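Long-range contacts in tumor necrosis factor ligand superfamily member 9 (PDB 6MKB), which binds the receptor TNFRSF9 (4-1BB) as a cytokine of the tumor necrosis factor family and induces proliferation of activated peripheral blood T cells: residues B[9-15]-B[157-163]; B[74-80]-B[107-112]; B[87-93]-B[125-131]; B[95-101]-B[117-123]. All coordinates share one frame. Residues are numbered along the deposited sequence.

Interaction 1 of 4, residues B[9-15]-B[157-163]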
# COMPACT_ATOMS: atom_id res chain seq x y z
N VAL B 9 -11.25 3.80 -14.39
CA VAL B 9 -12.04 4.13 -13.21
C VAL B 9 -11.07 4.14 -12.05
O VAL B 9 -10.48 3.11 -11.72
CB VAL B 9 -13.24 3.16 -13.02
CG1 VAL B 9 -13.97 3.44 -11.71
CG2 VAL B 9 -14.19 3.23 -14.21
N PHE B 10 -10.81 5.35 -11.50
CA PHE B 10 -9.83 5.58 -10.44
C PHE B 10 -10.22 6.78 -9.58
O PHE B 10 -10.73 7.77 -10.09
CB PHE B 10 -8.41 5.83 -11.07
CG PHE B 10 -7.29 6.13 -10.09
CD1 PHE B 10 -6.65 5.10 -9.40
CD2 PHE B 10 -6.87 7.43 -9.86
CE1 PHE B 10 -5.62 5.38 -8.50
CE2 PHE B 10 -5.83 7.71 -8.97
CZ PHE B 10 -5.21 6.68 -8.29
N ALA B 11 -9.92 6.68 -8.29
CA ALA B 11 -10.11 7.76 -7.31
C ALA B 11 -9.00 7.74 -6.27
O ALA B 11 -8.55 6.67 -5.87
CB ALA B 11 -11.46 7.62 -6.63
N LYS B 12 -8.55 8.92 -5.85
CA LYS B 12 -7.56 9.11 -4.79
C LYS B 12 -7.94 10.36 -4.03
O LYS B 12 -7.67 11.47 -4.51
CB LYS B 12 -6.10 9.17 -5.29
CG LYS B 12 -5.09 9.09 -4.14
CD LYS B 12 -3.63 9.29 -4.56
CE LYS B 12 -2.82 9.60 -3.33
NZ LYS B 12 -1.37 9.61 -3.59
N LEU B 13 -8.63 10.18 -2.90
CA LEU B 13 -9.09 11.25 -2.02
C LEU B 13 -8.03 11.56 -1.00
O LEU B 13 -7.28 10.66 -0.64
CB LEU B 13 -10.42 10.87 -1.32
CG LEU B 13 -11.56 10.42 -2.24
CD1 LEU B 13 -12.77 10.02 -1.44
CD2 LEU B 13 -11.94 11.47 -3.24
N LEU B 14 -7.93 12.82 -0.56
CA LEU B 14 -6.94 13.26 0.42
C LEU B 14 -7.68 13.74 1.65
O LEU B 14 -8.64 14.50 1.53
CB LEU B 14 -6.01 14.36 -0.16
CG LEU B 14 -5.29 14.05 -1.49
CD1 LEU B 14 -4.42 15.22 -1.88
CD2 LEU B 14 -4.42 12.79 -1.39
N ALA B 15 -7.29 13.23 2.81
CA ALA B 15 -7.98 13.49 4.06
C ALA B 15 -7.91 14.95 4.49
O ALA B 15 -6.84 15.56 4.43
CB ALA B 15 -7.42 12.59 5.16
N THR B 157 -2.97 11.84 4.38
CA THR B 157 -3.56 10.52 4.39
C THR B 157 -4.48 10.44 3.14
O THR B 157 -5.11 11.43 2.76
CB THR B 157 -4.28 10.35 5.75
OG1 THR B 157 -3.30 10.25 6.78
CG2 THR B 157 -5.27 9.16 5.79
N SER B 158 -4.48 9.29 2.48
CA SER B 158 -5.26 9.12 1.27
C SER B 158 -6.07 7.82 1.30
O SER B 158 -5.78 6.87 2.04
CB SER B 158 -4.36 9.15 0.04
OG SER B 158 -3.42 8.08 0.08
N PHE B 159 -7.12 7.81 0.50
CA PHE B 159 -8.00 6.69 0.31
C PHE B 159 -8.46 6.73 -1.13
O PHE B 159 -8.72 7.81 -1.67
CB PHE B 159 -9.15 6.74 1.31
CG PHE B 159 -10.49 6.15 0.94
CD1 PHE B 159 -10.62 4.79 0.67
CD2 PHE B 159 -11.65 6.93 1.01
CE1 PHE B 159 -11.87 4.24 0.35
CE2 PHE B 159 -12.90 6.36 0.74
CZ PHE B 159 -13.00 5.03 0.40
N GLY B 160 -8.51 5.56 -1.75
CA GLY B 160 -8.99 5.43 -3.11
C GLY B 160 -9.21 4.01 -3.57
O GLY B 160 -9.16 3.07 -2.76
N LEU B 161 -9.46 3.85 -4.87
CA LEU B 161 -9.71 2.57 -5.53
C LEU B 161 -9.61 2.72 -7.02
O LEU B 161 -9.56 3.85 -7.54
CB LEU B 161 -11.08 1.90 -5.17
CG LEU B 161 -12.36 2.76 -4.97
CD1 LEU B 161 -12.69 3.58 -6.16
CD2 LEU B 161 -13.53 1.89 -4.73
N PHE B 162 -9.55 1.58 -7.71
CA PHE B 162 -9.56 1.51 -9.14
C PHE B 162 -10.18 0.20 -9.61
O PHE B 162 -9.97 -0.83 -8.99
CB PHE B 162 -8.19 1.72 -9.78
CG PHE B 162 -6.96 1.06 -9.24
CD1 PHE B 162 -6.58 -0.20 -9.69
CD2 PHE B 162 -6.06 1.77 -8.43
CE1 PHE B 162 -5.35 -0.76 -9.29
CE2 PHE B 162 -4.84 1.21 -8.03
CZ PHE B 162 -4.48 -0.04 -8.48
N LEU B 163 -10.96 0.26 -10.70
CA LEU B 163 -11.60 -0.91 -11.28
C LEU B 163 -10.57 -1.71 -12.06
O LEU B 163 -9.99 -1.21 -13.03
CB LEU B 163 -12.80 -0.51 -12.16
CG LEU B 163 -13.58 -1.65 -12.85
CD1 LEU B 163 -14.09 -2.69 -11.83
CD2 LEU B 163 -14.77 -1.09 -13.63
O HOH W 1 -10.76 0.91 -14.71
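Strands 10-15 and 158-163 run antiparallel, their axes 4.5 Å apart at 171°. Hydrogen bonds from A11 N to L161 O (2.9 Å) and from L161 N to A11 O (3.1 Å), with the L13-F159 pair (L13 N to F159 O, 2.7 Å; F159 N to L13 O, 3.1 Å), fix the register. On the face carrying F10, K12, L14, S158 and F162, F10 in the t rotamer and F162 in p (chi1 45°) meet rim to rim: F10 CD1 lies 3.5 Å from F162 CD2, the centroids are 5.9 Å apart and the planes 32° apart. K12 is extended, all t, so its CE passes 3.7 Å from S158 CB. Opposite K12, an ideal CB on G160 would fall 2.0 Å from A11 O, which favours glycine. The other face holds A11, L13, F159 and L161. L13 (m, t) brings CD1 to 4.1 Å from F159 CD2, while L161, with both chi angles near p, swings CD1 to 4.2 Å from A11 CB. F159 meets W28, and L161 touches L131 of strand 129-140, so this face looks inward. The F10-F162 face looks outward to the second subunit, where F162 stacks on that subunit's F162. Such a strand pair, one face in the core and one at the subunit interface, belongs to the inner sheet of the TNF jelly-roll sandwich.

Interaction 2 of 4, residues B[74-80]-B[107-112]. With SO4 (sulfate ion), chain N; SO4 (sulfate ion), chain L.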
# COMPACT_ATOMS: atom_id res chain seq x y z
N ASN B 74 4.53 15.72 21.24
CA ASN B 74 5.02 14.35 21.09
C ASN B 74 6.51 14.24 21.43
O ASN B 74 7.33 14.84 20.74
CB ASN B 74 4.77 13.85 19.67
CG ASN B 74 4.87 12.34 19.50
OD1 ASN B 74 5.63 11.64 20.17
ND2 ASN B 74 4.11 11.80 18.57
N THR B 75 6.87 13.46 22.45
CA THR B 75 8.29 13.27 22.82
C THR B 75 8.82 11.88 22.33
O THR B 75 9.97 11.51 22.59
CB THR B 75 8.53 13.55 24.31
OG1 THR B 75 7.40 13.14 25.07
CG2 THR B 75 8.74 15.00 24.56
N GLY B 76 7.98 11.16 21.61
CA GLY B 76 8.30 9.91 20.93
C GLY B 76 8.31 8.59 21.67
O GLY B 76 8.19 7.55 21.01
N HIS B 77 8.51 8.60 23.02
CA HIS B 77 8.72 7.32 23.70
C HIS B 77 7.87 7.03 24.95
O HIS B 77 8.19 6.11 25.69
CB HIS B 77 10.20 7.22 24.05
CG HIS B 77 11.09 7.46 22.86
ND1 HIS B 77 11.31 6.48 21.91
CD2 HIS B 77 11.78 8.57 22.51
CE1 HIS B 77 12.13 7.02 21.02
NE2 HIS B 77 12.45 8.27 21.35
N LYS B 78 6.75 7.73 25.15
CA LYS B 78 5.84 7.51 26.29
C LYS B 78 4.46 7.03 25.82
O LYS B 78 3.91 6.08 26.38
CB LYS B 78 5.68 8.81 27.13
CG LYS B 78 6.81 9.03 28.11
CD LYS B 78 6.78 10.43 28.69
CE LYS B 78 7.92 10.62 29.66
NZ LYS B 78 7.74 11.83 30.51
N VAL B 79 3.88 7.71 24.82
CA VAL B 79 2.57 7.41 24.29
C VAL B 79 2.61 6.14 23.43
O VAL B 79 3.27 6.11 22.39
CB VAL B 79 1.96 8.61 23.52
CG1 VAL B 79 0.66 8.23 22.83
CG2 VAL B 79 1.74 9.78 24.47
N GLN B 80 1.89 5.12 23.84
CA GLN B 80 1.83 3.85 23.13
C GLN B 80 0.36 3.44 22.90
O GLN B 80 -0.57 4.12 23.37
CB GLN B 80 2.66 2.77 23.85
CG GLN B 80 2.31 2.55 25.30
CD GLN B 80 3.19 1.48 25.89
OE1 GLN B 80 3.16 0.32 25.50
NE2 GLN B 80 4.01 1.84 26.85
N PRO B 107 7.14 0.72 22.88
CA PRO B 107 8.43 1.36 23.25
C PRO B 107 9.64 0.91 22.42
O PRO B 107 10.55 1.70 22.15
CB PRO B 107 8.60 0.95 24.70
CG PRO B 107 7.21 0.92 25.20
CD PRO B 107 6.40 0.32 24.10
N CYS B 108 9.62 -0.35 22.02
CA CYS B 108 10.61 -1.04 21.21
C CYS B 108 10.97 -0.25 19.94
O CYS B 108 12.14 0.01 19.68
CB CYS B 108 10.07 -2.42 20.85
SG CYS B 108 11.21 -3.43 19.88
N SER B 109 9.95 0.10 19.14
CA SER B 109 10.09 0.69 17.83
C SER B 109 9.48 2.09 17.73
O SER B 109 9.45 2.68 16.63
CB SER B 109 9.43 -0.24 16.83
OG SER B 109 8.11 -0.54 17.27
N MET B 110 9.00 2.65 18.85
CA MET B 110 8.40 3.99 18.88
C MET B 110 9.43 5.08 18.62
O MET B 110 10.52 4.99 19.17
CB MET B 110 7.77 4.23 20.25
CG MET B 110 6.29 4.00 20.28
SD MET B 110 5.76 3.77 21.99
CE MET B 110 5.92 5.36 22.58
N GLU B 111 9.08 6.11 17.80
CA GLU B 111 9.93 7.28 17.46
C GLU B 111 9.10 8.57 17.35
O GLU B 111 7.90 8.52 17.16
CB GLU B 111 10.69 7.07 16.14
CG GLU B 111 11.71 5.95 16.14
CD GLU B 111 12.48 5.77 14.85
OE1 GLU B 111 11.85 5.77 13.77
OE2 GLU B 111 13.72 5.60 14.92
N ASN B 112 9.76 9.72 17.45
CA ASN B 112 9.15 11.05 17.29
C ASN B 112 9.27 11.41 15.81
O ASN B 112 9.97 12.34 15.45
CB ASN B 112 9.90 12.05 18.18
CG ASN B 112 9.25 13.40 18.38
OD1 ASN B 112 9.65 14.15 19.28
ND2 ASN B 112 8.26 13.77 17.56
S SO4 N . 13.35 10.23 18.74
O1 SO4 N . 12.54 9.95 17.53
O2 SO4 N . 12.49 10.65 19.87
O3 SO4 N . 14.33 11.31 18.45
O4 SO4 N . 14.07 8.99 19.10
S SO4 L . 8.21 -3.58 23.87
O1 SO4 L . 7.06 -4.50 23.68
O2 SO4 L . 7.99 -2.33 23.14
O3 SO4 L . 8.40 -3.28 25.30
O4 SO4 L . 9.42 -4.27 23.37
O HOH W 2 6.13 7.56 19.17
O HOH W 3 10.27 4.19 23.04
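Two irregular loops meet here with no clear direct hydrogen bond between them; waters and a sulfate do the bridging. One water donates to both G76 O and E111 O, at 2.8 Å each, and a second links H77 ND1 (2.8 Å) to P107 O (2.7 Å). The sulfate, probably from the crystallisation liquor, accepts from N112 N through O1 (2.8 Å) and from H77 NE2 through O4 (2.9 Å). Direct contact centres on M110, buried and pointing toward the 74-80 loop: its CB lies 3.4 Å from G76 O and its SD 3.8 Å from Q80 CB. Q80 OE1 reaches P107 CD (3.5 Å). G76, at phi 81°, comes within 3.9 Å of N112 by CA atoms; a CB there would clash with N112 N, and positive phi itself favours glycine. An Asx turn (G76 N to N74 OD1, 2.8 Å) lies in this loop. C108, out of reach of 74-80, forms a disulfide with C108 of the second subunit, placing the 107-112 loop at the dimer junction. The 74-80 loop connects strands 58-70 and 80-90, the 107-112 loop strands 100-105 and 115-125, and V79 packs on L139 of strand 129-140.

Interaction 3 of 4, residues B[87-93]-B[125-131]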
# COMPACT_ATOMS: atom_id res chain seq x y z
N LEU B 87 -11.79 0.59 6.88
CA LEU B 87 -12.62 0.72 5.68
C LEU B 87 -14.02 0.26 6.02
O LEU B 87 -14.19 -0.88 6.38
CB LEU B 87 -12.04 -0.08 4.49
CG LEU B 87 -12.83 0.04 3.14
CD1 LEU B 87 -12.75 1.44 2.56
CD2 LEU B 87 -12.34 -0.95 2.13
N GLN B 88 -15.00 1.17 5.93
CA GLN B 88 -16.41 0.92 6.24
C GLN B 88 -17.21 0.79 4.94
O GLN B 88 -17.42 1.78 4.25
CB GLN B 88 -16.96 2.04 7.14
CG GLN B 88 -16.18 2.23 8.46
CD GLN B 88 -16.41 3.56 9.14
OE1 GLN B 88 -16.93 4.54 8.56
NE2 GLN B 88 -16.02 3.63 10.40
N ALA B 89 -17.60 -0.44 4.58
CA ALA B 89 -18.32 -0.75 3.34
C ALA B 89 -19.81 -1.02 3.57
O ALA B 89 -20.18 -1.74 4.50
CB ALA B 89 -17.68 -1.95 2.66
N LYS B 90 -20.65 -0.41 2.70
CA LYS B 90 -22.11 -0.54 2.65
C LYS B 90 -22.53 -1.00 1.24
O LYS B 90 -22.47 -0.19 0.32
CB LYS B 90 -22.80 0.78 3.01
CG LYS B 90 -22.93 1.05 4.50
CD LYS B 90 -23.52 2.43 4.76
CE LYS B 90 -23.11 2.94 6.12
NZ LYS B 90 -23.50 4.36 6.31
N PRO B 91 -22.90 -2.27 1.01
CA PRO B 91 -23.01 -3.38 1.97
C PRO B 91 -21.62 -3.95 2.32
O PRO B 91 -20.63 -3.63 1.69
CB PRO B 91 -23.85 -4.40 1.20
CG PRO B 91 -23.43 -4.22 -0.22
CD PRO B 91 -23.26 -2.71 -0.36
N GLN B 92 -21.58 -4.81 3.32
CA GLN B 92 -20.40 -5.51 3.76
C GLN B 92 -19.91 -6.42 2.64
O GLN B 92 -20.73 -7.05 1.96
CB GLN B 92 -20.83 -6.34 4.98
CG GLN B 92 -19.75 -7.05 5.72
CD GLN B 92 -19.99 -6.91 7.19
OE1 GLN B 92 -20.29 -7.89 7.86
NE2 GLN B 92 -19.87 -5.70 7.72
N VAL B 93 -18.60 -6.51 2.43
CA VAL B 93 -18.11 -7.43 1.41
C VAL B 93 -17.90 -8.79 2.11
O VAL B 93 -17.77 -8.82 3.33
CB VAL B 93 -16.86 -6.92 0.64
CG1 VAL B 93 -17.05 -5.47 0.15
CG2 VAL B 93 -15.59 -7.04 1.47
N LEU B 125 -16.98 -5.37 -5.47
CA LEU B 125 -17.93 -4.32 -5.13
C LEU B 125 -19.13 -4.37 -6.07
O LEU B 125 -19.02 -4.82 -7.23
CB LEU B 125 -17.27 -2.92 -5.16
CG LEU B 125 -16.06 -2.69 -4.22
CD1 LEU B 125 -15.56 -1.26 -4.32
CD2 LEU B 125 -16.37 -3.02 -2.75
N LYS B 126 -20.29 -3.95 -5.55
CA LYS B 126 -21.58 -3.93 -6.23
C LYS B 126 -21.87 -2.53 -6.75
O LYS B 126 -21.17 -1.58 -6.38
CB LYS B 126 -22.70 -4.36 -5.26
CG LYS B 126 -22.46 -5.65 -4.48
CD LYS B 126 -22.71 -6.88 -5.34
CE LYS B 126 -22.88 -8.14 -4.56
NZ LYS B 126 -23.38 -9.23 -5.45
N ALA B 127 -22.88 -2.41 -7.60
CA ALA B 127 -23.33 -1.13 -8.13
C ALA B 127 -24.00 -0.34 -7.00
O ALA B 127 -24.92 -0.85 -6.35
CB ALA B 127 -24.31 -1.36 -9.29
N GLY B 128 -23.49 0.85 -6.73
CA GLY B 128 -23.98 1.72 -5.67
C GLY B 128 -23.28 1.50 -4.35
O GLY B 128 -23.77 1.96 -3.31
N HIS B 129 -22.14 0.79 -4.38
CA HIS B 129 -21.34 0.47 -3.19
C HIS B 129 -20.83 1.76 -2.55
O HIS B 129 -20.35 2.66 -3.25
CB HIS B 129 -20.18 -0.48 -3.53
CG HIS B 129 -20.03 -1.61 -2.57
ND1 HIS B 129 -19.68 -1.39 -1.25
CD2 HIS B 129 -20.17 -2.94 -2.76
CE1 HIS B 129 -19.62 -2.58 -0.69
NE2 HIS B 129 -19.92 -3.54 -1.55
N ARG B 130 -20.99 1.87 -1.24
CA ARG B 130 -20.61 3.04 -0.46
C ARG B 130 -19.47 2.65 0.46
O ARG B 130 -19.53 1.61 1.13
CB ARG B 130 -21.81 3.61 0.32
CG ARG B 130 -22.88 4.12 -0.62
CD ARG B 130 -24.16 4.47 0.07
NE ARG B 130 -24.92 5.35 -0.80
CZ ARG B 130 -24.87 6.67 -0.78
NH1 ARG B 130 -24.15 7.31 0.14
NH2 ARG B 130 -25.51 7.38 -1.70
N LEU B 131 -18.41 3.45 0.44
CA LEU B 131 -17.18 3.23 1.19
C LEU B 131 -16.81 4.49 1.96
O LEU B 131 -16.67 5.56 1.37
CB LEU B 131 -16.07 2.86 0.19
CG LEU B 131 -15.60 1.40 0.01
CD1 LEU B 131 -16.69 0.41 0.01
CD2 LEU B 131 -14.84 1.25 -1.28
O HOH W 4 -24.55 0.84 -0.96
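Backbone pairing is brief: K90 N donates to R130 O (2.8 Å, 165°) and R130 N to K90 O (3.0 Å, 169°), the one hydrogen-bonded pair between these antiparallel segments (strand axes at 159°). K90 O also accepts from a water 2.7 Å away, which donates to G128 O (2.7 Å). Within the 126-129 type II turn, H129 N donates to K126 O at 3.2 Å, and G128 and H129 form a G1 beta bulge against V54. Charged ends pair outside the segments: K90 NZ and R130 NH1 with E51, R130 NH2 with E46. Q88 OE1 takes its bond from S132. The H129 ring makes no hydrogen bond to K90 O (ND1, 3.4 Å) or P91 O (NE2, 3.3 Å), the angles being poor; instead, beyond the cis K90-P91 peptide, P91 CD sits over its face, a CH-pi contact 3.7 Å from the centroid. On the buried side A89 CB meets L131 CD1 (3.7 Å), L87 CD1 L131 CG (3.8 Å) and V93 CG1 L125 CD2 (3.9 Å). The chemistry divides by face: salt bridges to E51 and E46 hold the K90 and R130 side, and aliphatic contacts face the interior.

Interaction 4 of 4, residues B[95-101]-B[117-123]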
# COMPACT_ATOMS: atom_id res chain seq x y z
N ASP B 95 -15.68 -10.67 3.02
CA ASP B 95 -14.60 -10.73 4.02
C ASP B 95 -14.44 -9.39 4.81
O ASP B 95 -13.40 -9.19 5.45
CB ASP B 95 -13.27 -11.11 3.33
CG ASP B 95 -12.59 -9.98 2.57
OD1 ASP B 95 -13.14 -9.56 1.52
OD2 ASP B 95 -11.52 -9.51 3.04
N PHE B 96 -15.47 -8.49 4.79
CA PHE B 96 -15.44 -7.22 5.53
C PHE B 96 -15.70 -7.50 7.01
O PHE B 96 -16.80 -7.36 7.56
CB PHE B 96 -16.35 -6.10 4.94
CG PHE B 96 -16.50 -4.82 5.76
CD1 PHE B 96 -15.44 -4.34 6.54
CD2 PHE B 96 -17.68 -4.09 5.74
CE1 PHE B 96 -15.61 -3.21 7.34
CE2 PHE B 96 -17.83 -2.94 6.52
CZ PHE B 96 -16.79 -2.50 7.31
N ASP B 97 -14.61 -7.94 7.60
CA ASP B 97 -14.32 -8.27 8.98
C ASP B 97 -12.86 -7.92 9.10
O ASP B 97 -12.03 -8.48 8.37
CB ASP B 97 -14.60 -9.75 9.25
N ASN B 98 -12.57 -6.87 9.89
CA ASN B 98 -11.25 -6.28 10.14
C ASN B 98 -10.55 -5.82 8.82
O ASN B 98 -9.33 -6.00 8.67
CB ASN B 98 -10.32 -7.17 11.02
CG ASN B 98 -10.06 -8.59 10.55
OD1 ASN B 98 -10.66 -9.55 11.06
ND2 ASN B 98 -9.18 -8.75 9.57
N LEU B 99 -11.30 -5.14 7.92
CA LEU B 99 -10.75 -4.46 6.72
C LEU B 99 -10.14 -3.16 7.25
O LEU B 99 -10.85 -2.16 7.40
CB LEU B 99 -11.86 -4.21 5.67
CG LEU B 99 -11.81 -4.95 4.32
CD1 LEU B 99 -11.69 -6.43 4.48
CD2 LEU B 99 -13.07 -4.68 3.55
N ALA B 100 -8.87 -3.22 7.70
CA ALA B 100 -8.23 -2.07 8.35
C ALA B 100 -6.72 -2.03 8.23
O ALA B 100 -6.06 -3.07 8.15
CB ALA B 100 -8.61 -2.04 9.83
N LEU B 101 -6.18 -0.81 8.30
CA LEU B 101 -4.76 -0.50 8.30
C LEU B 101 -4.44 -0.10 9.72
O LEU B 101 -4.93 0.94 10.16
CB LEU B 101 -4.47 0.62 7.27
CG LEU B 101 -3.07 1.30 7.26
CD1 LEU B 101 -1.93 0.29 7.23
CD2 LEU B 101 -2.91 2.20 6.06
N ARG B 117 2.25 4.48 6.50
CA ARG B 117 1.86 3.09 6.21
C ARG B 117 0.78 3.03 5.13
O ARG B 117 -0.14 3.84 5.13
CB ARG B 117 1.34 2.38 7.48
CG ARG B 117 2.34 2.32 8.59
CD ARG B 117 3.25 1.10 8.55
NE ARG B 117 3.65 0.73 9.91
CZ ARG B 117 4.73 1.20 10.55
NH1 ARG B 117 5.56 2.03 9.92
NH2 ARG B 117 4.99 0.82 11.79
N SER B 118 0.89 2.05 4.23
CA SER B 118 -0.06 1.79 3.16
C SER B 118 -0.72 0.43 3.37
O SER B 118 -0.15 -0.44 4.03
CB SER B 118 0.61 1.85 1.80
OG SER B 118 1.18 3.13 1.58
N TRP B 119 -1.91 0.25 2.81
CA TRP B 119 -2.73 -0.95 2.86
C TRP B 119 -3.49 -1.10 1.54
O TRP B 119 -3.88 -0.09 0.94
CB TRP B 119 -3.71 -0.85 4.04
CG TRP B 119 -4.76 -1.92 4.15
CD1 TRP B 119 -4.74 -3.00 4.98
CD2 TRP B 119 -6.05 -1.94 3.50
NE1 TRP B 119 -5.93 -3.70 4.88
CE2 TRP B 119 -6.75 -3.06 3.99
CE3 TRP B 119 -6.69 -1.09 2.57
CZ2 TRP B 119 -8.03 -3.38 3.56
CZ3 TRP B 119 -7.97 -1.40 2.14
CH2 TRP B 119 -8.62 -2.54 2.62
N SER B 120 -3.74 -2.34 1.12
CA SER B 120 -4.55 -2.57 -0.08
C SER B 120 -5.25 -3.90 -0.01
O SER B 120 -4.78 -4.82 0.67
CB SER B 120 -3.74 -2.46 -1.37
OG SER B 120 -2.71 -3.43 -1.45
N GLN B 121 -6.38 -4.00 -0.72
CA GLN B 121 -7.14 -5.22 -0.85
C GLN B 121 -7.93 -5.20 -2.15
O GLN B 121 -8.51 -4.16 -2.50
CB GLN B 121 -8.07 -5.44 0.35
CG GLN B 121 -8.38 -6.92 0.59
CD GLN B 121 -7.91 -7.33 1.96
OE1 GLN B 121 -6.70 -7.52 2.20
NE2 GLN B 121 -8.84 -7.42 2.89
N LEU B 122 -7.98 -6.35 -2.84
CA LEU B 122 -8.79 -6.51 -4.03
C LEU B 122 -10.16 -6.96 -3.54
O LEU B 122 -10.27 -7.97 -2.85
CB LEU B 122 -8.14 -7.51 -5.00
CG LEU B 122 -6.97 -6.98 -5.84
CD1 LEU B 122 -6.10 -8.14 -6.34
CD2 LEU B 122 -7.45 -6.13 -7.03
N LEU B 123 -11.20 -6.15 -3.80
CA LEU B 123 -12.55 -6.43 -3.31
C LEU B 123 -13.61 -6.44 -4.40
O LEU B 123 -13.58 -5.60 -5.32
CB LEU B 123 -12.96 -5.36 -2.26
CG LEU B 123 -12.15 -5.28 -0.95
CD1 LEU B 123 -12.36 -3.94 -0.27
CD2 LEU B 123 -12.51 -6.38 0.00
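The W119 indole is the main bump, and the backbone near A100 forms the surface that receives it. A100 C and L101 N lie over one face of the ring, while L99 meets its edge, L99 CG standing 4.2 Å from W119 CZ2. Chi1 of W119 is 172° (t), which sends the ring from strand 117-123 toward the other segment. On the next step, L101 drops its side chain toward strand 117-123: L101 CB is 3.6 Å from W119 CB, L101 CD1 is 3.9 Å from R117 CB and L101 CD2 is 3.4 Å from R117 O. L101 therefore fills the space beside the indole, against the backbone of R117 and S118. Past the far edge of the ring, L99, at the centre of an inverse gamma turn, reaches L123 with CD2 4.0 Å from L123 CD1, and its CD1 comes 3.4 Å from Q121 NE2. D95 flanks this end, with OD1 3.6 Å from L123 CD2. The CA spacing is 5.8 Å at L101-W119 and 8.4 Å at L99-Q121, so the segments diverge toward L99; strand 100-105 pairs with 80-90 and strand 115-125 with 58-70, so the contact joins two layers. With no clear hydrogen bond between the segments and with leucine and indole surfaces meeting, cohesion here comes chiefly from apolar shape fit, while the backbone polar groups find partners along each sheet.

Interaction 1 is the most buried: it joins neighbouring strands of one layer by a full ladder of backbone bonds. Interaction 3 makes a similar but shorter ladder near one end of strands 80-90 and 129-140 in the opposite layer, with salt bridges on its exposed side. The two touch inside the sandwich, L161 CD2 lying 3.7 Å from L131 CD2 and F159 CE1 3.7 Å from L87 CD1. Interaction 4 spans the layers with apolar side chains and meets interaction 3 through V93 CG2 and L123 CD2, 3.5 Å apart. Interaction 2 lies apart, its centre about 30 Å from that of interaction 1, in partly buried loops bridged by waters and a sulfate. Interactions 1, 2 and 4 reach the second subunit.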